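Long-range contact in methylthioribose-1-phosphate isomerase (Saccharomyces cerevisiae, PDB 1W2W), which catalyses the interconversion of 5-methylthioribose 1-phosphate and 5-methylthioribulose 1-phosphate in the methionine salvage pathway: residues R51-I56 with P107-L112. Sequence-based numbering, arbitrary orientation.
Sequences RGAPAI and PTAVNL. With SO4 (sulfate ion), chain I.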
ATOM      1  N   ARG A  51      -9.166  15.383   9.389  1.00  9.70           N
ATOM      2  CA  ARG A  51      -8.381  14.404  10.125  1.00 10.80           C
ATOM      3  C   ARG A  51      -6.984  14.956  10.345  1.00 10.02           C
ATOM      4  O   ARG A  51      -6.693  16.088   9.947  1.00  8.93           O
ATOM      5  CB  ARG A  51      -8.368  13.035   9.428  1.00 10.43           C
ATOM      6  CG  ARG A  51      -8.375  13.064   7.888  1.00 10.27           C
ATOM      7  CD  ARG A  51      -7.180  13.798   7.283  1.00  8.74           C
ATOM      8  NE  ARG A  51      -5.923  13.273   7.816  1.00  9.76           N
ATOM      9  CZ  ARG A  51      -4.752  13.899   7.777  1.00 11.70           C
ATOM     10  NH1 ARG A  51      -4.647  15.097   7.219  1.00 10.18           N
ATOM     11  NH2 ARG A  51      -3.674  13.316   8.303  1.00 10.14           N
ATOM     12  N   GLY A  52      -6.128  14.187  11.001  1.00 10.38           N
ATOM     13  CA  GLY A  52      -4.914  14.773  11.543  1.00 10.76           C
ATOM     14  C   GLY A  52      -5.122  15.145  12.997  1.00 10.65           C
ATOM     15  O   GLY A  52      -6.064  15.865  13.333  1.00 10.73           O
ATOM     16  N   ALA A  53      -4.249  14.655  13.871  1.00  9.75           N
ATOM     17  CA  ALA A  53      -4.545  14.751  15.303  1.00 12.07           C
ATOM     18  C   ALA A  53      -4.859  16.172  15.802  1.00 11.18           C
ATOM     19  O   ALA A  53      -5.894  16.383  16.449  1.00 11.45           O
ATOM     20  CB  ALA A  53      -3.440  14.111  16.145  1.00 11.48           C
ATOM     21  N   PRO A  54      -3.983  17.143  15.539  1.00 10.13           N
ATOM     22  CA  PRO A  54      -4.269  18.510  15.978  1.00 10.83           C
ATOM     23  C   PRO A  54      -5.460  19.133  15.268  1.00 10.31           C
ATOM     24  O   PRO A  54      -6.234  19.818  15.937  1.00 10.12           O
ATOM     25  CB  PRO A  54      -2.965  19.268  15.692  1.00 10.78           C
ATOM     26  CG  PRO A  54      -1.913  18.156  15.574  1.00 11.97           C
ATOM     27  CD  PRO A  54      -2.667  17.043  14.874  1.00 10.30           C
ATOM     28  N   ALA A  55      -5.625  18.918  13.965  1.00  9.03           N
ATOM     29  CA  ALA A  55      -6.802  19.452  13.283  1.00 10.07           C
ATOM     30  C   ALA A  55      -8.103  18.941  13.888  1.00 10.77           C
ATOM     31  O   ALA A  55      -9.092  19.684  14.002  1.00 11.57           O
ATOM     32  CB  ALA A  55      -6.757  19.128  11.787  1.00  9.33           C
ATOM     33  N   ILE A  56      -8.110  17.668  14.272  1.00 10.57           N
ATOM     34  CA  ILE A  56      -9.277  17.099  14.942  1.00 10.82           C
ATOM     35  C   ILE A  56      -9.607  17.871  16.222  1.00 11.54           C
ATOM     36  O   ILE A  56     -10.767  18.251  16.437  1.00 11.71           O
ATOM     37  CB  ILE A  56      -9.052  15.608  15.227  1.00 10.71           C
ATOM     38  CG1 ILE A  56      -9.005  14.826  13.909  1.00  9.72           C
ATOM     39  CG2 ILE A  56     -10.115  15.072  16.208  1.00 10.73           C
ATOM     40  CD1 ILE A  56      -8.442  13.429  14.039  1.00 11.18           C
ATOM     41  N   PRO A 107     -11.292   7.753  18.832  1.00 14.84           N
ATOM     42  CA  PRO A 107     -10.588   7.578  20.111  1.00 14.79           C
ATOM     43  C   PRO A 107      -9.063   7.716  20.162  1.00 14.30           C
ATOM     44  O   PRO A 107      -8.552   8.060  21.221  1.00 15.15           O
ATOM     45  CB  PRO A 107     -10.926   6.137  20.497  1.00 15.22           C
ATOM     46  CG  PRO A 107     -11.127   5.437  19.188  1.00 15.01           C
ATOM     47  CD  PRO A 107     -11.646   6.465  18.207  1.00 15.36           C
ATOM     48  N   THR A 108      -8.334   7.424  19.093  1.00 12.54           N
ATOM     49  CA  THR A 108      -6.926   7.109  19.295  1.00 11.99           C
ATOM     50  C   THR A 108      -6.065   8.350  19.488  1.00 11.17           C
ATOM     51  O   THR A 108      -5.274   8.419  20.430  1.00 11.23           O
ATOM     52  CB  THR A 108      -6.389   6.221  18.160  1.00 12.35           C
ATOM     53  OG1 THR A 108      -7.096   4.979  18.204  1.00 13.25           O
ATOM     54  CG2 THR A 108      -4.930   5.836  18.416  1.00 11.50           C
ATOM     55  N   ALA A 109      -6.211   9.336  18.614  1.00  9.35           N
ATOM     56  CA  ALA A 109      -5.453  10.566  18.832  1.00 11.22           C
ATOM     57  C   ALA A 109      -5.933  11.284  20.087  1.00 10.30           C
ATOM     58  O   ALA A 109      -7.139  11.473  20.282  1.00 11.27           O
ATOM     59  CB  ALA A 109      -5.533  11.511  17.617  1.00 10.18           C
ATOM     60  N   VAL A 110      -4.975  11.700  20.912  1.00 10.38           N
ATOM     61  CA  VAL A 110      -5.278  12.218  22.238  1.00 10.18           C
ATOM     62  C   VAL A 110      -5.529  13.718  22.231  1.00 10.17           C
ATOM     63  O   VAL A 110      -6.082  14.250  23.190  1.00 10.91           O
ATOM     64  CB  VAL A 110      -4.173  11.843  23.254  1.00  9.67           C
ATOM     65  CG1 VAL A 110      -2.883  12.611  22.964  1.00 10.67           C
ATOM     66  CG2 VAL A 110      -4.640  12.042  24.701  1.00 11.41           C
ATOM     67  N   ASN A 111      -5.131  14.403  21.160  1.00 10.07           N
ATOM     68  CA  ASN A 111      -5.279  15.860  21.118  1.00 10.30           C
ATOM     69  C   ASN A 111      -6.689  16.310  21.469  1.00 11.56           C
ATOM     70  O   ASN A 111      -6.882  17.255  22.244  1.00 11.84           O
ATOM     71  CB  ASN A 111      -4.873  16.395  19.745  1.00  9.16           C
ATOM     72  CG  ASN A 111      -3.401  16.196  19.487  1.00  9.80           C
ATOM     73  OD1 ASN A 111      -2.941  15.053  19.423  1.00 11.49           O
ATOM     74  ND2 ASN A 111      -2.647  17.300  19.367  1.00  9.85           N
ATOM     75  N   LEU A 112      -7.678  15.623  20.906  1.00 12.00           N
ATOM     76  CA  LEU A 112      -9.061  16.019  21.129  1.00 12.83           C
ATOM     77  C   LEU A 112      -9.419  15.966  22.618  1.00 12.59           C
ATOM     78  O   LEU A 112      -9.935  16.943  23.164  1.00 12.01           O
ATOM     79  CB  LEU A 112     -10.021  15.171  20.289  1.00 12.93           C
ATOM     80  CG  LEU A 112     -11.522  15.475  20.433  1.00 13.54           C
ATOM     81  CD1 LEU A 112     -11.794  16.903  19.952  1.00 12.13           C
ATOM     82  CD2 LEU A 112     -12.404  14.445  19.694  1.00 14.67           C
TER
HETATM   83  S   SO4 I1212      -5.559  10.459  10.720  1.00 12.07           S
HETATM   84  O1  SO4 I1212      -6.357  11.391  11.526  1.00 11.67           O
HETATM   85  O2  SO4 I1212      -6.161   9.129  10.827  1.00 14.99           O
HETATM   86  O3  SO4 I1212      -5.590  10.868   9.329  1.00 12.20           O
HETATM   87  O4  SO4 I1212      -4.201  10.422  11.249  1.00 16.75           O
HETATM   88  O   HOH W   1      -7.282  14.466  18.136  1.00 12.96           O
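A water is gripped from both segments: it donates to A53 O (2.9 Å) and accepts from L112 N (3.0 Å), and no direct hydrogen bond crosses between 51-56 and 107-112. Around this bridge the fit is mostly apolar. The methyl groups of A53 and A109 meet tip to tip, CB to CB at 3.6 Å. CG of N111 stands anti to the carbonyl carbon (chi1 -66°), which sets the amide across P54, OD1 against the A53 methyl and ND2 4.0 Å from P54 CG; OD1 itself is hydrogen-bonded to a polar side chain of another protein chain. A turn later in helix 53-73, I56 crosses L112 at about a right angle, with I56 CG2 4.1 Å from L112 CB.

At the start of helix 53-73, a sulfate, probably from the crystallisation liquor, sits against R51 and G52. R51 presents the edge of its guanidinium, O3 lying in its plane: NE gives a nearly straight bond of 2.9 Å, and NH2 adds a longer, more bent one (136°). G52 N, at the N-cap position, donates to O1, so the helix end may add to the pull on the anion, which R106 and another protein chain also hold. Replacing R51 by a leucine would probably leave O3 without these two donors and Q23 OE1 and N182 O without their mate. The sulfate may mark where a substrate phosphate binds, and C181, the predicted transition-state stabilizer, has its side chain about 9 Å from that of A53.

Within this N-terminal part of the isomerase, the contact joins the first turn of helix 53-73 to the start of helix 111-124 and the loop leading into it; loop 105-106, after helix 88-103, packs on I56 and L112, and A187, beyond strand 174-179, is backbone hydrogen-bonded to A55.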